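Local structure of probable zinc protease (Pseudomonas aeruginosa, 4NNZ) at residues T84-T89 with T160-W165; P262-A267 with R407-P412; N266-I271 with S309-S314. The protein probably acts as a zinc-dependent metallopeptidase of the M16 family, as one subunit of a heterodimeric protease. One frame throughout, in Å; residues are numbered along the deposited sequence.

Interaction 1: residues T84-T89 with T160-W165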
loop_
_atom_site.group_PDB
_atom_site.type_symbol
_atom_site.label_atom_id
_atom_site.label_comp_id
_atom_site.label_asym_id
_atom_site.label_seq_id
_atom_site.Cartn_x
_atom_site.Cartn_y
_atom_site.Cartn_z
ATOM N N THR A 84 19.797 2.547 1.804
ATOM C CA THR A 84 18.623 1.761 1.561
ATOM C C THR A 84 17.662 2.570 0.746
ATOM O O THR A 84 17.396 3.671 1.045
ATOM C CB THR A 84 17.990 1.317 2.877
ATOM O OG1 THR A 84 18.913 0.507 3.586
ATOM C CG2 THR A 84 16.788 0.529 2.643
ATOM N N THR A 85 17.133 1.988 -0.294
ATOM C CA THR A 85 16.170 2.645 -1.126
ATOM C C THR A 85 15.000 1.732 -1.262
ATOM O O THR A 85 14.878 0.804 -0.542
ATOM C CB THR A 85 16.728 2.943 -2.505
ATOM O OG1 THR A 85 16.830 1.748 -3.246
ATOM C CG2 THR A 85 18.058 3.493 -2.407
ATOM N N ASP A 86 14.128 2.025 -2.190
ATOM C CA ASP A 86 12.981 1.198 -2.414
ATOM C C ASP A 86 13.347 -0.168 -2.886
ATOM O O ASP A 86 12.839 -1.143 -2.417
ATOM C CB ASP A 86 12.084 1.862 -3.433
ATOM C CG ASP A 86 11.570 3.197 -2.967
ATOM O OD1 ASP A 86 11.824 3.569 -1.823
ATOM O OD2 ASP A 86 10.906 3.889 -3.719
ATOM N N ASP A 87 14.233 -0.228 -3.851
ATOM C CA ASP A 87 14.630 -1.478 -4.421
ATOM C C ASP A 87 15.902 -2.119 -3.947
ATOM O O ASP A 87 16.129 -3.245 -4.265
ATOM C CB ASP A 87 14.648 -1.372 -5.929
ATOM C CG ASP A 87 13.282 -1.283 -6.504
ATOM O OD1 ASP A 87 12.367 -1.776 -5.871
ATOM O OD2 ASP A 87 13.105 -0.713 -7.562
ATOM N N TYR A 88 16.724 -1.431 -3.198
ATOM C CA TYR A 88 17.960 -2.036 -2.796
ATOM C C TYR A 88 18.584 -1.499 -1.535
ATOM O O TYR A 88 18.241 -0.472 -1.042
ATOM C CB TYR A 88 18.954 -1.997 -3.938
ATOM C CG TYR A 88 19.173 -0.644 -4.453
ATOM C CD1 TYR A 88 20.013 0.208 -3.830
ATOM C CD2 TYR A 88 18.498 -0.200 -5.534
ATOM C CE1 TYR A 88 20.193 1.472 -4.294
ATOM C CE2 TYR A 88 18.681 1.054 -6.016
ATOM C CZ TYR A 88 19.535 1.879 -5.392
ATOM O OH TYR A 88 19.705 3.124 -5.847
ATOM N N THR A 89 19.510 -2.269 -1.013
ATOM C CA THR A 89 20.362 -1.869 0.065
ATOM C C THR A 89 21.787 -2.110 -0.299
ATOM O O THR A 89 22.137 -3.194 -0.615
ATOM C CB THR A 89 20.086 -2.731 1.246
ATOM O OG1 THR A 89 18.690 -2.716 1.464
ATOM C CG2 THR A 89 20.798 -2.227 2.449
ATOM N N THR A 160 5.293 2.813 -0.326
ATOM C CA THR A 160 5.759 2.788 1.025
ATOM C C THR A 160 6.985 3.640 1.273
ATOM O O THR A 160 7.916 3.595 0.528
ATOM C CB THR A 160 5.826 1.364 1.658
ATOM O OG1 THR A 160 7.141 1.074 2.106
ATOM C CG2 THR A 160 5.356 0.305 0.739
ATOM N N PRO A 161 6.987 4.434 2.318
ATOM C CA PRO A 161 8.175 5.192 2.657
ATOM C C PRO A 161 9.266 4.306 3.157
ATOM O O PRO A 161 9.041 3.494 3.988
ATOM C CB PRO A 161 7.703 6.077 3.795
ATOM C CG PRO A 161 6.554 5.406 4.359
ATOM C CD PRO A 161 5.888 4.732 3.223
ATOM N N THR A 162 10.462 4.498 2.665
ATOM C CA THR A 162 11.626 3.742 3.068
ATOM C C THR A 162 11.970 3.813 4.540
ATOM O O THR A 162 12.378 2.858 5.127
ATOM C CB THR A 162 12.849 4.213 2.283
ATOM O OG1 THR A 162 12.560 4.218 0.896
ATOM C CG2 THR A 162 13.963 3.338 2.504
ATOM N N ILE A 163 11.821 4.972 5.120
ATOM C CA ILE A 163 12.050 5.152 6.535
ATOM C C ILE A 163 11.106 4.344 7.401
ATOM O O ILE A 163 11.477 3.902 8.443
ATOM C CB ILE A 163 12.076 6.626 6.966
ATOM C CG1 ILE A 163 12.444 6.745 8.430
ATOM C CG2 ILE A 163 10.740 7.260 6.808
ATOM C CD1 ILE A 163 13.814 6.244 8.773
ATOM N N GLY A 164 9.896 4.153 6.921
ATOM C CA GLY A 164 8.843 3.454 7.608
ATOM C C GLY A 164 7.829 4.378 8.198
ATOM O O GLY A 164 8.153 5.458 8.548
ATOM N N TRP A 165 6.585 3.970 8.270
ATOM C CA TRP A 165 5.570 4.751 8.943
ATOM C C TRP A 165 5.772 4.688 10.448
ATOM O O TRP A 165 6.194 3.704 10.964
ATOM C CB TRP A 165 4.182 4.270 8.567
ATOM C CG TRP A 165 3.827 4.304 7.124
ATOM C CD1 TRP A 165 3.635 3.251 6.320
ATOM C CD2 TRP A 165 3.581 5.444 6.330
ATOM N NE1 TRP A 165 3.292 3.640 5.087
ATOM C CE2 TRP A 165 3.248 4.997 5.061
ATOM C CE3 TRP A 165 3.630 6.805 6.563
ATOM C CZ2 TRP A 165 2.971 5.847 4.040
ATOM C CZ3 TRP A 165 3.332 7.635 5.565
ATOM C CH2 TRP A 165 3.014 7.167 4.312
#

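Interaction 2: residues P262-A267 with R407-P412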
loop_
_atom_site.group_PDB
_atom_site.type_symbol
_atom_site.label_atom_id
_atom_site.label_comp_id
_atom_site.label_asym_id
_atom_site.label_seq_id
_atom_site.Cartn_x
_atom_site.Cartn_y
_atom_site.Cartn_z
ATOM N N PRO A 262 11.575 -0.387 -24.691
ATOM C CA PRO A 262 12.590 0.469 -24.121
ATOM C C PRO A 262 12.655 1.811 -24.785
ATOM O O PRO A 262 13.152 2.721 -24.173
ATOM C CB PRO A 262 13.853 -0.295 -24.404
ATOM C CG PRO A 262 13.437 -1.690 -24.301
ATOM C CD PRO A 262 11.987 -1.783 -24.627
ATOM N N ARG A 263 12.203 1.924 -26.023
ATOM C CA ARG A 263 12.307 3.179 -26.723
ATOM C C ARG A 263 11.503 4.252 -26.051
ATOM O O ARG A 263 11.931 5.362 -25.971
ATOM C CB ARG A 263 11.894 3.041 -28.180
ATOM C CG ARG A 263 12.019 4.315 -28.983
ATOM C CD ARG A 263 13.397 4.496 -29.590
ATOM N NE ARG A 263 13.832 3.350 -30.370
ATOM C CZ ARG A 263 13.674 3.238 -31.678
ATOM N NH1 ARG A 263 13.095 4.197 -32.348
ATOM N NH2 ARG A 263 14.089 2.169 -32.317
ATOM N N GLU A 264 10.317 3.917 -25.599
ATOM C CA GLU A 264 9.464 4.890 -24.970
ATOM C C GLU A 264 10.071 5.411 -23.678
ATOM O O GLU A 264 9.933 6.563 -23.358
ATOM C CB GLU A 264 8.047 4.359 -24.807
ATOM C CG GLU A 264 7.781 3.690 -23.483
ATOM C CD GLU A 264 6.665 2.692 -23.538
ATOM O OE1 GLU A 264 5.668 2.949 -24.216
ATOM O OE2 GLU A 264 6.782 1.646 -22.900
ATOM N N VAL A 265 10.742 4.551 -22.932
ATOM C CA VAL A 265 11.393 4.972 -21.726
ATOM C C VAL A 265 12.472 5.963 -22.044
ATOM O O VAL A 265 12.594 6.961 -21.398
ATOM C CB VAL A 265 12.037 3.786 -21.008
ATOM C CG1 VAL A 265 12.835 4.237 -19.815
ATOM C CG2 VAL A 265 10.992 2.809 -20.552
ATOM N N ASN A 266 13.285 5.648 -23.013
ATOM C CA ASN A 266 14.371 6.502 -23.352
ATOM C C ASN A 266 13.874 7.818 -23.874
ATOM O O ASN A 266 14.506 8.826 -23.715
ATOM C CB ASN A 266 15.332 5.805 -24.278
ATOM C CG ASN A 266 16.073 4.706 -23.593
ATOM O OD1 ASN A 266 16.170 4.679 -22.398
ATOM N ND2 ASN A 266 16.583 3.797 -24.348
ATOM N N ALA A 267 12.720 7.772 -24.504
ATOM C CA ALA A 267 12.025 8.949 -24.934
ATOM C C ALA A 267 11.581 9.792 -23.762
ATOM O O ALA A 267 11.605 10.979 -23.818
ATOM C CB ALA A 267 10.859 8.573 -25.791
ATOM N N ARG A 407 2.199 11.893 -25.855
ATOM C CA ARG A 407 0.795 11.699 -26.057
ATOM C C ARG A 407 0.257 10.608 -25.203
ATOM O O ARG A 407 -0.863 10.654 -24.774
ATOM C CB ARG A 407 0.505 11.347 -27.487
ATOM C CG ARG A 407 0.579 12.492 -28.454
ATOM C CD ARG A 407 0.701 11.931 -29.842
ATOM N NE ARG A 407 -0.569 11.381 -30.248
ATOM C CZ ARG A 407 -1.643 12.127 -30.437
ATOM N NH1 ARG A 407 -1.557 13.442 -30.267
ATOM N NH2 ARG A 407 -2.794 11.569 -30.796
ATOM N N THR A 408 1.034 9.559 -25.089
ATOM C CA THR A 408 0.666 8.422 -24.317
ATOM C C THR A 408 0.603 8.682 -22.842
ATOM O O THR A 408 -0.325 8.299 -22.203
ATOM C CB THR A 408 1.627 7.280 -24.626
ATOM O OG1 THR A 408 1.650 7.083 -26.029
ATOM C CG2 THR A 408 1.200 6.018 -24.003
ATOM N N TYR A 409 1.612 9.323 -22.297
ATOM C CA TYR A 409 1.745 9.382 -20.863
ATOM C C TYR A 409 1.298 10.616 -20.125
ATOM O O TYR A 409 0.947 10.528 -18.987
ATOM C CB TYR A 409 3.132 8.965 -20.462
ATOM C CG TYR A 409 3.407 7.557 -20.839
ATOM C CD1 TYR A 409 2.823 6.526 -20.167
ATOM C CD2 TYR A 409 4.226 7.257 -21.885
ATOM C CE1 TYR A 409 3.058 5.229 -20.519
ATOM C CE2 TYR A 409 4.468 5.970 -22.242
ATOM C CZ TYR A 409 3.883 4.963 -21.555
ATOM O OH TYR A 409 4.117 3.685 -21.918
ATOM N N PHE A 410 1.303 11.748 -20.775
ATOM C CA PHE A 410 0.909 12.937 -20.096
ATOM C C PHE A 410 -0.576 13.134 -20.173
ATOM O O PHE A 410 -1.044 14.108 -20.646
ATOM C CB PHE A 410 1.673 14.123 -20.644
ATOM C CG PHE A 410 3.146 14.015 -20.450
ATOM C CD1 PHE A 410 3.642 13.387 -19.348
ATOM C CD2 PHE A 410 4.018 14.518 -21.365
ATOM C CE1 PHE A 410 4.977 13.254 -19.151
ATOM C CE2 PHE A 410 5.364 14.394 -21.175
ATOM C CZ PHE A 410 5.844 13.759 -20.063
ATOM N N THR A 411 -1.307 12.193 -19.634
ATOM C CA THR A 411 -2.728 12.226 -19.619
ATOM C C THR A 411 -3.191 12.434 -18.207
ATOM O O THR A 411 -2.527 12.039 -17.299
ATOM C CB THR A 411 -3.278 10.907 -20.116
ATOM O OG1 THR A 411 -3.050 9.905 -19.147
ATOM C CG2 THR A 411 -2.601 10.503 -21.341
ATOM N N PRO A 412 -4.339 13.027 -18.006
ATOM C CA PRO A 412 -4.811 13.270 -16.659
ATOM C C PRO A 412 -5.083 11.997 -15.938
ATOM O O PRO A 412 -5.057 11.983 -14.761
ATOM C CB PRO A 412 -6.077 14.042 -16.875
ATOM C CG PRO A 412 -5.839 14.773 -18.106
ATOM C CD PRO A 412 -4.975 13.929 -18.958
#

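Interaction 3: residues N266-I271 with S309-S314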
loop_
_atom_site.group_PDB
_atom_site.type_symbol
_atom_site.label_atom_id
_atom_site.label_comp_id
_atom_site.label_asym_id
_atom_site.label_seq_id
_atom_site.Cartn_x
_atom_site.Cartn_y
_atom_site.Cartn_z
ATOM N N ASN A 266 13.285 5.648 -23.013
ATOM C CA ASN A 266 14.371 6.502 -23.352
ATOM C C ASN A 266 13.874 7.818 -23.874
ATOM O O ASN A 266 14.506 8.826 -23.715
ATOM C CB ASN A 266 15.332 5.805 -24.278
ATOM C CG ASN A 266 16.073 4.706 -23.593
ATOM O OD1 ASN A 266 16.170 4.679 -22.398
ATOM N ND2 ASN A 266 16.583 3.797 -24.348
ATOM N N ALA A 267 12.720 7.772 -24.504
ATOM C CA ALA A 267 12.025 8.949 -24.934
ATOM C C ALA A 267 11.581 9.792 -23.762
ATOM O O ALA A 267 11.605 10.979 -23.818
ATOM C CB ALA A 267 10.859 8.573 -25.791
ATOM N N LEU A 268 11.157 9.159 -22.706
ATOM C CA LEU A 268 10.844 9.864 -21.491
ATOM C C LEU A 268 12.026 10.544 -20.814
ATOM O O LEU A 268 11.895 11.604 -20.275
ATOM C CB LEU A 268 10.094 8.953 -20.537
ATOM C CG LEU A 268 8.668 8.717 -20.937
ATOM C CD1 LEU A 268 8.062 7.651 -20.082
ATOM C CD2 LEU A 268 7.860 9.980 -20.853
ATOM N N ARG A 269 13.174 9.909 -20.828
ATOM C CA ARG A 269 14.358 10.490 -20.262
ATOM C C ARG A 269 14.736 11.734 -21.006
ATOM O O ARG A 269 15.053 12.731 -20.423
ATOM C CB ARG A 269 15.481 9.484 -20.322
ATOM C CG ARG A 269 15.020 8.118 -19.909
ATOM C CD ARG A 269 16.099 7.084 -20.009
ATOM N NE ARG A 269 17.377 7.553 -19.535
ATOM C CZ ARG A 269 18.516 6.937 -19.764
ATOM N NH1 ARG A 269 18.535 5.842 -20.456
ATOM N NH2 ARG A 269 19.632 7.413 -19.299
ATOM N N LEU A 270 14.662 11.653 -22.313
ATOM C CA LEU A 270 14.926 12.748 -23.187
ATOM C C LEU A 270 13.936 13.873 -22.962
ATOM O O LEU A 270 14.295 15.012 -23.031
ATOM C CB LEU A 270 14.885 12.271 -24.635
ATOM C CG LEU A 270 16.140 12.132 -25.486
ATOM C CD1 LEU A 270 17.018 13.341 -25.388
ATOM C CD2 LEU A 270 16.944 10.918 -25.107
ATOM N N ILE A 271 12.688 13.562 -22.689
ATOM C CA ILE A 271 11.704 14.593 -22.438
ATOM C C ILE A 271 12.038 15.389 -21.200
ATOM O O ILE A 271 11.840 16.578 -21.176
ATOM C CB ILE A 271 10.267 14.037 -22.394
ATOM C CG1 ILE A 271 9.768 13.758 -23.784
ATOM C CG2 ILE A 271 9.282 15.011 -21.803
ATOM C CD1 ILE A 271 8.658 12.757 -23.815
ATOM N N SER A 309 7.525 3.474 -12.667
ATOM C CA SER A 309 8.129 4.710 -12.293
ATOM C C SER A 309 7.217 5.901 -12.436
ATOM O O SER A 309 6.093 5.785 -12.790
ATOM C CB SER A 309 9.409 4.922 -13.074
ATOM O OG SER A 309 10.107 6.010 -12.562
ATOM N N LEU A 310 7.757 7.053 -12.112
ATOM C CA LEU A 310 7.038 8.285 -12.056
ATOM C C LEU A 310 7.796 9.361 -12.784
ATOM O O LEU A 310 8.968 9.484 -12.611
ATOM C CB LEU A 310 6.939 8.683 -10.610
ATOM C CG LEU A 310 5.665 8.673 -9.807
ATOM C CD1 LEU A 310 5.799 9.678 -8.705
ATOM C CD2 LEU A 310 4.454 9.010 -10.636
ATOM N N PHE A 311 7.109 10.149 -13.585
ATOM C CA PHE A 311 7.707 11.276 -14.245
ATOM C C PHE A 311 7.259 12.496 -13.515
ATOM O O PHE A 311 6.121 12.780 -13.465
ATOM C CB PHE A 311 7.247 11.367 -15.687
ATOM C CG PHE A 311 7.966 12.405 -16.486
ATOM C CD1 PHE A 311 7.608 13.717 -16.415
ATOM C CD2 PHE A 311 8.994 12.060 -17.302
ATOM C CE1 PHE A 311 8.265 14.661 -17.138
ATOM C CE2 PHE A 311 9.650 13.002 -18.033
ATOM C CZ PHE A 311 9.287 14.300 -17.949
ATOM N N VAL A 312 8.189 13.224 -12.945
ATOM C CA VAL A 312 7.850 14.239 -11.991
ATOM C C VAL A 312 8.162 15.663 -12.365
ATOM O O VAL A 312 9.160 15.962 -12.910
ATOM C CB VAL A 312 8.442 13.917 -10.622
ATOM C CG1 VAL A 312 8.017 14.936 -9.610
ATOM C CG2 VAL A 312 7.952 12.579 -10.174
ATOM N N LEU A 313 7.250 16.545 -12.049
ATOM C CA LEU A 313 7.419 17.945 -12.302
ATOM C C LEU A 313 7.314 18.735 -11.019
ATOM O O LEU A 313 6.502 18.465 -10.186
ATOM C CB LEU A 313 6.375 18.415 -13.279
ATOM C CG LEU A 313 6.750 18.197 -14.722
ATOM C CD1 LEU A 313 6.063 16.985 -15.280
ATOM C CD2 LEU A 313 6.424 19.417 -15.533
ATOM N N SER A 314 8.189 19.699 -10.863
ATOM C CA SER A 314 8.168 20.563 -9.720
ATOM C C SER A 314 8.269 22.031 -10.092
ATOM O O SER A 314 9.168 22.416 -10.781
ATOM C CB SER A 314 9.330 20.197 -8.860
ATOM O OG SER A 314 8.929 20.075 -7.556
#

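Interaction 1: residues T84-T89 with T160-W165
Thr162 reaches from the loop before helix 166-171 to the turn that joins strands 80-84 and 89-96, and it meets Thr84, Thr85 and Asp86. Its CB points toward that turn. From CB the two branches part. OG1 lies beside the backbone N (chi1 -51°), which leaves CG2 anti to it. The methyl makes the van der Waals contacts. Thr162 CG2 rests 3.7 Å from Thr84 O and 4.0 Å from Thr84 CG2, where the two side chains cross obliquely. Thr162 CG2 is also 4.1 Å from Thr85 O. Thr162 OG1 is 2.9 Å from Asp86 OD1, but the angle is poor and the pair does not count as a hydrogen bond. The Asp86 side chain crosses that of Thr162 at about a right angle. Thr162 OG1 is hydrogen-bonded instead to Ser39 OG.

The turn has its own bracing. Thr85 N donates to Tyr88 O at 2.8 Å, and Tyr88 N donates to Thr85 OG1 at 3.2 Å, an ST motif. Thr84 OG1 is hydrogen-bonded to Glu54 OE1 of helix 49-56. This helix carries the inverted His-x-x-Glu-His motif of M16 peptidases, whose histidines bind zinc and whose glutamate, here Glu54, is the probable general base. Strand 80-84 is the outermost strand of its sheet on this side, a position that in M16 relatives pairs with substrate. Ile163 touches His51 of the same helix. The contact therefore joins two loops beside the probable zinc site. The Thr162 methyl against Thr84 and OG1 close to Asp86 make up the joint, while both threonine hydroxyls bond outside the two loops.

Interaction 2: residues P262-A267 with R407-P412
Glu264 and Tyr409 meet at the surface, where the start of helix 262-276 faces the end of helix 399-409. This is a helix-to-helix contact in the C-terminal alpha/beta half of the M16 fold. The two side chains cross at about a right angle, and both point toward the opposite segment. The carboxylate plane stands 81° from the ring plane. Glu264 OE1 sits at the ring edge, near the plane of the ring. Tyr409 OH donates a weak hydrogen bond to Glu264 OE1 at 2.9 Å. With CG beside the backbone N (chi1 -63°), the Tyr409 ring extends toward Glu264. One ring face is covered by its own neighbour, with Thr408 CG2 3.7 Å above the plane of the Tyr409 ring, over its centre.

The second carboxylate oxygen, Glu264 OE2, is hydrogen-bonded to Ser259 OG, the stronger partner of the group. Pro254 touches both side chains. Nearby, Arg263 makes a salt bridge to Asp401 of helix 399-409, a second link between the same helices. After Tyr409 the chain leaves the helix through an inverse gamma turn centred on Phe410, in which Thr411 N makes a weak 2.9 Å bond to Tyr409 O.

Interaction 3: residues N266-I271 with S309-S314
Phe311 stands on strand 309-317 and packs against Leu268 and Ile271 of helix 262-276. This is helix-on-sheet packing, in the core of the second alpha/beta domain. The apolar contacts come first. Leu268 and Ile271 are three residues apart and point to the same side of the helix. Ile271 CG2 lies 3.9 Å from Phe311 CZ, and the two side chains cross at about a right angle. Leu268 CD2 lies 4.3 Å from Phe311 CD2. Phe311 projects to the helix with CG anti to the backbone N (chi1 -172°). Its ring also meets Phe410 edge-to-face.

The backbone meets the ring as well. Leu268 O sits at the ring edge, near its plane, 3.5 Å from Phe311 CE2. Leu313 CD1, two residues along the strand, is another in-plane neighbour of the ring edge.

The strand is hydrogen-bonded on both sides, to strands 246-253 and 294-301. On the helix, polar bonds lead away from the strand. Arg269 forms a salt bridge with Asp390 of helix 386-396. The same nitrogen, Arg269 NH1, donates to Asn266 OD1 at 3.3 Å. That bond is fairly straight (158°), but NH1 approaches from above the carbonyl plane of Asn266, 50° out of it.

In the fold
Interactions 2 and 3 are neighbours. Both use helix 262-276, share Asn266 and Ala267, and have centres about 8 Å apart. Phe410 bridges them: Phe410 CE1 is 3.8 Å from Phe311 CD1, and Phe410 CE2 is 4.0 Å from Ile271 CG2. The surface pair of interaction 2 thus sits next to the buried core of interaction 3. Interaction 1 belongs to the other domain, beside the probable zinc helix 49-56. Its centre is about 26 Å from that of interaction 2 and about 21 Å from that of interaction 3. The nearest atoms are about 13 Å away for interaction 2 and about 9 Å for interaction 3. A bound di(hydroxyethyl)ether molecule lies about 9 Å from the Glu264 side chain.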